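Local coordinates for protein cellobiose 2-epimerase (Caldibacillus thermoamylovorans, PDB 5ZHB) that catalyses the epimerisation of cellobiose at C2 of its reducing-end glucose, interconverting it with 4-O-beta-D-glucosyl-D-mannose, at residues A[276-281]-A[325-330]; A[86-91]-A[160-165]. All coordinates share one frame; numbering follows the deposited sequence.

Contact 1. Residues A[276-281]-A[325-330]; sequences IAYNIE and DEKFLK
The N-cap of helix 326-343 meets the flank of helix 267-283 where Tyr278 reaches over to Asp325 and Phe328. Tyr278 OH donates to Asp325 OD2 at 2.5 Å, a short bond that uses the lone pair of OD2 facing away from the other carboxylate oxygen. That other oxygen, OD1, takes the capping bond from Lys327 N, which comes to it from above the carboxylate plane. Aspartate suits an N-cap because one short side chain can bind the open N-H groups of the first turn, and here the same carboxylate also serves a neighbouring helix.

The two segments belong to the alpha-helical fold of the GlcNAc 2-epimerase family, of the six-hairpin clan, and their axes approach to 11.1 Å at an angle of 52°. Aromatic side chains bridge that gap. Phe328 turns its edge to the face of Tyr278 in a T-shaped pair, the planes at 55°, with CZ over the centre of the tyrosine ring. Phe328 CE1 lies 4.1 Å from Ala277 CB, whose small size lets the ring come near the helix backbone, and Ala277 also touches Ala319 of helix 306-323.

Glu281 CB packs against Phe328 CE1 at 4.0 Å. Beyond CB the glutamate chain bends at chi2 (-69°), and the glutamate and lysine side chains cross at about a right angle, with Glu281 OE1 3.4 Å from Lys327 CG. Glu281 OE2 and Lys327 NZ stand 4.7 Å apart, so their opposite charges probably attract without a direct bond.

Contact 2. Residues A[86-91]-A[160-165]; sequences VFDHQY and FNRKWE
Arg162 and Asp88 form a side-on salt bridge with one nitrogen to each oxygen: Arg162 NE gives to Asp88 OD2 at 3.0 Å and nearly straight (173°), and Arg162 NH2 to Asp88 OD1, also at 3.0 Å. An arginine chain extended from CG to NE spans the distance between the loops, and Lys109 brings a second positive charge to Asp88 OD2.

Backbone N-H groups also grip the aspartate side chain. Asp88 OD1 accepts from Gln90 N in an Asx turn and from Tyr91 N at 3.0 Å, giving three donors on one oxygen. The Asx turn shapes the loop after helix 69-86, while the facing loop, after strand 155-160, makes a type I turn from Asn161 to Trp164. An alanine here removes the carboxylate, which would probably leave Arg162 and Lys109 without their charge mate and the turn at Gln90 and Tyr91 freer to move.

The Tyr91 ring is packed on both faces. Lys163 CG sits over its centre, 3.8 Å from the centroid, in a CH-pi contact, and Gln90 CG lies over the opposite face. At the ring edge, Tyr91 CD2 meets one face of the Arg162 guanidinium, the two planes perpendicular. Trp164 NE1 bonds chiefly to Lys92 O and only weakly to Tyr91 O.

Contact 2 is complete before the chain reaches contact 1, and the two lie on opposite sides of the chain's centre. Their centres are 43 Å apart and their nearest atoms about 26 Å, so neither touches the other. Both belong to the GlcNAc 2-epimerase family domain but share no helix or strand. Contact 1 joins helices 267-283 and 326-343, which sit either side of helix 306-323 in sequence, whereas contact 2 joins two loops, one after helix 69-86 and one after strand 155-160. They are therefore independent contacts at far-apart places of one largely helical domain, the first holding helix to helix and the second holding surface loops together.

Contact 1. Residues A[276-281]-A[325-330]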
loop_
_atom_site.group_PDB
_atom_site.type_symbol
_atom_site.label_atom_id
_atom_site.label_comp_id
_atom_site.label_asym_id
_atom_site.label_seq_id
_atom_site.Cartn_x
_atom_site.Cartn_y
_atom_site.Cartn_z
ATOM N N ILE A 276 0.705 16.574 9.218
ATOM C CA ILE A 276 -0.115 15.376 9.186
ATOM C C ILE A 276 0.292 14.458 10.347
ATOM O O ILE A 276 -0.558 13.965 11.079
ATOM C CB ILE A 276 -0.022 14.671 7.815
ATOM C CG1 ILE A 276 -0.669 15.497 6.669
ATOM C CG2 ILE A 276 -0.618 13.263 7.867
ATOM C CD1 ILE A 276 -0.177 15.072 5.295
ATOM N N ALA A 277 1.589 14.220 10.527
ATOM C CA ALA A 277 2.044 13.285 11.547
ATOM C C ALA A 277 1.643 13.743 12.952
ATOM O O ALA A 277 1.100 12.968 13.748
ATOM C CB ALA A 277 3.517 13.054 11.403
ATOM N N TYR A 278 1.786 15.053 13.222
ATOM C CA TYR A 278 1.313 15.606 14.481
ATOM C C TYR A 278 -0.187 15.411 14.613
ATOM O O TYR A 278 -0.701 15.094 15.695
ATOM C CB TYR A 278 1.670 17.084 14.650
ATOM C CG TYR A 278 3.072 17.265 15.200
ATOM C CD1 TYR A 278 3.349 16.916 16.523
ATOM C CD2 TYR A 278 4.105 17.783 14.432
ATOM C CE1 TYR A 278 4.616 17.076 17.055
ATOM C CE2 TYR A 278 5.376 17.966 14.966
ATOM C CZ TYR A 278 5.626 17.606 16.279
ATOM O OH TYR A 278 6.848 17.719 16.872
ATOM N N ASN A 279 -0.904 15.641 13.513
ATOM C CA ASN A 279 -2.349 15.587 13.551
ATOM C C ASN A 279 -2.809 14.180 13.948
ATOM O O ASN A 279 -3.760 13.996 14.733
ATOM C CB ASN A 279 -2.928 16.039 12.205
ATOM C CG ASN A 279 -4.413 16.260 12.274
ATOM O OD1 ASN A 279 -4.887 17.009 13.138
ATOM N ND2 ASN A 279 -5.177 15.541 11.468
ATOM N N ILE A 280 -2.169 13.162 13.347
ATOM C CA ILE A 280 -2.640 11.803 13.560
ATOM C C ILE A 280 -2.192 11.326 14.946
ATOM O O ILE A 280 -2.925 10.580 15.582
ATOM C CB ILE A 280 -2.217 10.860 12.413
ATOM C CG1 ILE A 280 -2.787 11.342 11.054
ATOM C CG2 ILE A 280 -2.632 9.430 12.746
ATOM C CD1 ILE A 280 -4.301 11.391 10.979
ATOM N N GLU A 281 -1.024 11.778 15.418
ATOM C CA GLU A 281 -0.575 11.463 16.776
ATOM C C GLU A 281 -1.632 11.955 17.770
ATOM O O GLU A 281 -1.962 11.260 18.730
ATOM C CB GLU A 281 0.850 11.968 17.005
ATOM C CG GLU A 281 1.512 11.570 18.330
ATOM C CD GLU A 281 0.950 12.192 19.619
ATOM O OE1 GLU A 281 1.163 11.674 20.728
ATOM O OE2 GLU A 281 0.272 13.214 19.525
ATOM N N ASP A 325 11.218 14.795 18.013
ATOM C CA ASP A 325 10.219 14.912 19.050
ATOM C C ASP A 325 9.895 13.521 19.574
ATOM O O ASP A 325 9.269 12.726 18.872
ATOM C CB ASP A 325 9.035 15.707 18.549
ATOM C CG ASP A 325 7.943 16.019 19.553
ATOM O OD1 ASP A 325 7.935 15.400 20.636
ATOM O OD2 ASP A 325 7.108 16.874 19.224
ATOM N N GLU A 326 10.333 13.275 20.819
ATOM C CA GLU A 326 10.183 11.997 21.497
ATOM C C GLU A 326 8.736 11.482 21.489
ATOM O O GLU A 326 8.560 10.284 21.580
ATOM C CB GLU A 326 10.654 12.129 22.953
ATOM C CG GLU A 326 12.144 12.415 23.083
ATOM C CD GLU A 326 13.061 11.233 22.840
ATOM O OE1 GLU A 326 13.953 11.325 21.961
ATOM O OE2 GLU A 326 12.893 10.223 23.559
ATOM N N LYS A 327 7.727 12.374 21.474
ATOM C CA LYS A 327 6.314 12.044 21.332
ATOM C C LYS A 327 6.089 10.962 20.256
ATOM O O LYS A 327 5.283 10.039 20.422
ATOM C CB LYS A 327 5.594 13.322 20.912
ATOM C CG LYS A 327 4.096 13.350 21.133
ATOM C CD LYS A 327 3.387 14.536 20.477
ATOM C CE LYS A 327 3.664 15.874 21.089
ATOM N NZ LYS A 327 2.861 16.034 22.303
ATOM N N PHE A 328 6.844 11.060 19.157
ATOM C CA PHE A 328 6.675 10.152 18.027
ATOM C C PHE A 328 7.288 8.791 18.352
ATOM O O PHE A 328 6.738 7.769 17.957
ATOM C CB PHE A 328 7.303 10.779 16.782
ATOM C CG PHE A 328 6.508 11.931 16.192
ATOM C CD1 PHE A 328 5.159 11.794 15.870
ATOM C CD2 PHE A 328 7.095 13.183 16.015
ATOM C CE1 PHE A 328 4.435 12.848 15.346
ATOM C CE2 PHE A 328 6.357 14.252 15.520
ATOM C CZ PHE A 328 5.015 14.079 15.182
ATOM N N LEU A 329 8.452 8.793 19.026
ATOM C CA LEU A 329 9.115 7.576 19.454
ATOM C C LEU A 329 8.219 6.848 20.433
ATOM O O LEU A 329 7.976 5.652 20.300
ATOM C CB LEU A 329 10.476 7.805 20.101
ATOM C CG LEU A 329 11.688 7.221 19.377
ATOM C CD1 LEU A 329 12.892 7.328 20.317
ATOM C CD2 LEU A 329 11.464 5.779 18.956
ATOM N N LYS A 330 7.738 7.576 21.433
ATOM C CA LYS A 330 6.806 6.975 22.365
ATOM C C LYS A 330 5.622 6.368 21.608
ATOM O O LYS A 330 5.099 5.334 22.015
ATOM C CB LYS A 330 6.225 7.948 23.392
ATOM C CG LYS A 330 5.660 7.292 24.643
ATOM C CD LYS A 330 6.736 6.648 25.523
ATOM C CE LYS A 330 6.964 5.169 25.321
ATOM N NZ LYS A 330 6.277 4.354 26.334
#

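Contact 2. Residues A[86-91]-A[160-165]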
loop_
_atom_site.group_PDB
_atom_site.type_symbol
_atom_site.label_atom_id
_atom_site.label_comp_id
_atom_site.label_asym_id
_atom_site.label_seq_id
_atom_site.Cartn_x
_atom_site.Cartn_y
_atom_site.Cartn_z
ATOM N N VAL A 86 -1.477 -12.428 -14.861
ATOM C CA VAL A 86 -2.217 -11.262 -14.380
ATOM C C VAL A 86 -2.197 -10.174 -15.453
ATOM O O VAL A 86 -3.181 -9.453 -15.608
ATOM C CB VAL A 86 -1.723 -10.725 -13.023
ATOM C CG1 VAL A 86 -2.438 -9.424 -12.617
ATOM C CG2 VAL A 86 -1.818 -11.777 -11.936
ATOM N N PHE A 87 -1.081 -10.057 -16.191
ATOM C CA PHE A 87 -0.960 -9.149 -17.320
ATOM C C PHE A 87 -1.839 -9.674 -18.448
ATOM O O PHE A 87 -1.829 -10.866 -18.739
ATOM C CB PHE A 87 0.503 -8.963 -17.766
ATOM C CG PHE A 87 0.735 -7.800 -18.731
ATOM C CD1 PHE A 87 0.563 -7.974 -20.113
ATOM C CD2 PHE A 87 1.088 -6.523 -18.279
ATOM C CE1 PHE A 87 0.758 -6.916 -21.001
ATOM C CE2 PHE A 87 1.276 -5.459 -19.172
ATOM C CZ PHE A 87 1.101 -5.653 -20.521
ATOM N N ASP A 88 -2.617 -8.774 -19.055
ATOM C CA ASP A 88 -3.484 -9.118 -20.175
ATOM C C ASP A 88 -2.674 -8.908 -21.459
ATOM O O ASP A 88 -2.475 -7.772 -21.875
ATOM C CB ASP A 88 -4.689 -8.199 -20.160
ATOM C CG ASP A 88 -5.616 -8.288 -21.369
ATOM O OD1 ASP A 88 -5.314 -9.071 -22.337
ATOM O OD2 ASP A 88 -6.661 -7.614 -21.306
ATOM N N HIS A 89 -2.144 -9.972 -22.064
ATOM C CA HIS A 89 -1.243 -9.768 -23.197
ATOM C C HIS A 89 -1.962 -9.272 -24.451
ATOM O O HIS A 89 -1.296 -8.763 -25.353
ATOM C CB HIS A 89 -0.369 -10.984 -23.476
ATOM C CG HIS A 89 0.566 -11.249 -22.362
ATOM N ND1 HIS A 89 1.799 -10.653 -22.220
ATOM C CD2 HIS A 89 0.384 -12.047 -21.291
ATOM C CE1 HIS A 89 2.354 -11.113 -21.110
ATOM N NE2 HIS A 89 1.511 -11.965 -20.539
ATOM N N GLN A 90 -3.294 -9.377 -24.493
ATOM C CA GLN A 90 -4.057 -8.844 -25.611
ATOM C C GLN A 90 -4.371 -7.349 -25.447
ATOM O O GLN A 90 -3.977 -6.547 -26.292
ATOM C CB GLN A 90 -5.293 -9.714 -25.847
ATOM C CG GLN A 90 -6.049 -9.264 -27.092
ATOM C CD GLN A 90 -7.117 -10.221 -27.582
ATOM O OE1 GLN A 90 -7.495 -11.184 -26.913
ATOM N NE2 GLN A 90 -7.644 -9.925 -28.762
ATOM N N TYR A 91 -5.102 -6.943 -24.394
ATOM C CA TYR A 91 -5.516 -5.551 -24.275
ATOM C C TYR A 91 -4.568 -4.764 -23.359
ATOM O O TYR A 91 -4.772 -3.561 -23.209
ATOM C CB TYR A 91 -6.984 -5.457 -23.857
ATOM C CG TYR A 91 -7.921 -5.987 -24.940
ATOM C CD1 TYR A 91 -7.995 -5.341 -26.170
ATOM C CD2 TYR A 91 -8.639 -7.174 -24.781
ATOM C CE1 TYR A 91 -8.799 -5.827 -27.187
ATOM C CE2 TYR A 91 -9.446 -7.675 -25.796
ATOM C CZ TYR A 91 -9.536 -6.986 -26.993
ATOM O OH TYR A 91 -10.294 -7.420 -28.032
ATOM N N PHE A 160 -11.908 0.942 -15.607
ATOM C CA PHE A 160 -12.196 0.661 -17.013
ATOM C C PHE A 160 -12.585 -0.808 -17.170
ATOM O O PHE A 160 -12.243 -1.649 -16.325
ATOM C CB PHE A 160 -10.950 0.963 -17.861
ATOM C CG PHE A 160 -10.439 2.388 -17.735
ATOM C CD1 PHE A 160 -9.764 2.805 -16.586
ATOM C CD2 PHE A 160 -10.651 3.322 -18.744
ATOM C CE1 PHE A 160 -9.314 4.111 -16.469
ATOM C CE2 PHE A 160 -10.181 4.621 -18.625
ATOM C CZ PHE A 160 -9.517 5.012 -17.470
ATOM N N ASN A 161 -13.239 -1.141 -18.310
ATOM C CA ASN A 161 -13.422 -2.531 -18.678
ATOM C C ASN A 161 -12.109 -3.055 -19.227
ATOM O O ASN A 161 -11.131 -2.302 -19.385
ATOM C CB ASN A 161 -14.613 -2.744 -19.615
ATOM C CG ASN A 161 -14.459 -2.062 -20.956
ATOM O OD1 ASN A 161 -13.349 -1.687 -21.367
ATOM N ND2 ASN A 161 -15.569 -1.963 -21.672
ATOM N N ARG A 162 -12.127 -4.344 -19.587
ATOM C CA ARG A 162 -10.947 -5.002 -20.099
ATOM C C ARG A 162 -10.307 -4.210 -21.238
ATOM O O ARG A 162 -9.081 -4.174 -21.349
ATOM C CB ARG A 162 -11.295 -6.423 -20.540
ATOM C CG ARG A 162 -10.065 -7.263 -20.868
ATOM C CD ARG A 162 -10.382 -8.634 -21.525
ATOM N NE ARG A 162 -9.121 -9.169 -22.019
ATOM C CZ ARG A 162 -8.964 -10.209 -22.824
ATOM N NH1 ARG A 162 -9.999 -10.793 -23.381
ATOM N NH2 ARG A 162 -7.761 -10.660 -23.079
ATOM N N LYS A 163 -11.126 -3.646 -22.138
ATOM C CA LYS A 163 -10.607 -2.987 -23.330
ATOM C C LYS A 163 -10.399 -1.489 -23.080
ATOM O O LYS A 163 -10.426 -0.658 -24.001
ATOM C CB LYS A 163 -11.608 -3.229 -24.465
ATOM C CG LYS A 163 -11.894 -4.679 -24.800
ATOM C CD LYS A 163 -13.043 -4.858 -25.802
ATOM C CE LYS A 163 -13.178 -6.309 -26.213
ATOM N NZ LYS A 163 -14.319 -6.565 -27.090
ATOM N N TRP A 164 -10.198 -1.111 -21.809
ATOM C CA TRP A 164 -9.755 0.238 -21.481
ATOM C C TRP A 164 -10.779 1.288 -21.839
ATOM O O TRP A 164 -10.383 2.400 -22.194
ATOM C CB TRP A 164 -8.419 0.549 -22.167
ATOM C CG TRP A 164 -7.320 -0.191 -21.475
ATOM C CD1 TRP A 164 -6.643 -1.275 -21.918
ATOM C CD2 TRP A 164 -6.830 0.094 -20.147
ATOM N NE1 TRP A 164 -5.749 -1.676 -20.968
ATOM C CE2 TRP A 164 -5.843 -0.863 -19.876
ATOM C CE3 TRP A 164 -7.114 1.072 -19.192
ATOM C CZ2 TRP A 164 -5.130 -0.872 -18.684
ATOM C CZ3 TRP A 164 -6.383 1.088 -18.021
ATOM C CH2 TRP A 164 -5.394 0.132 -17.787
ATOM N N GLU A 165 -12.062 0.942 -21.668
ATOM C CA GLU A 165 -13.179 1.845 -21.867
ATOM C C GLU A 165 -13.746 2.215 -20.500
ATOM O O GLU A 165 -14.193 1.356 -19.730
ATOM C CB GLU A 165 -14.240 1.195 -22.769
ATOM C CG GLU A 165 -13.632 0.599 -24.030
ATOM C CD GLU A 165 -14.492 -0.383 -24.831
ATOM O OE1 GLU A 165 -15.624 -0.750 -24.416
ATOM O OE2 GLU A 165 -13.943 -0.858 -25.858
#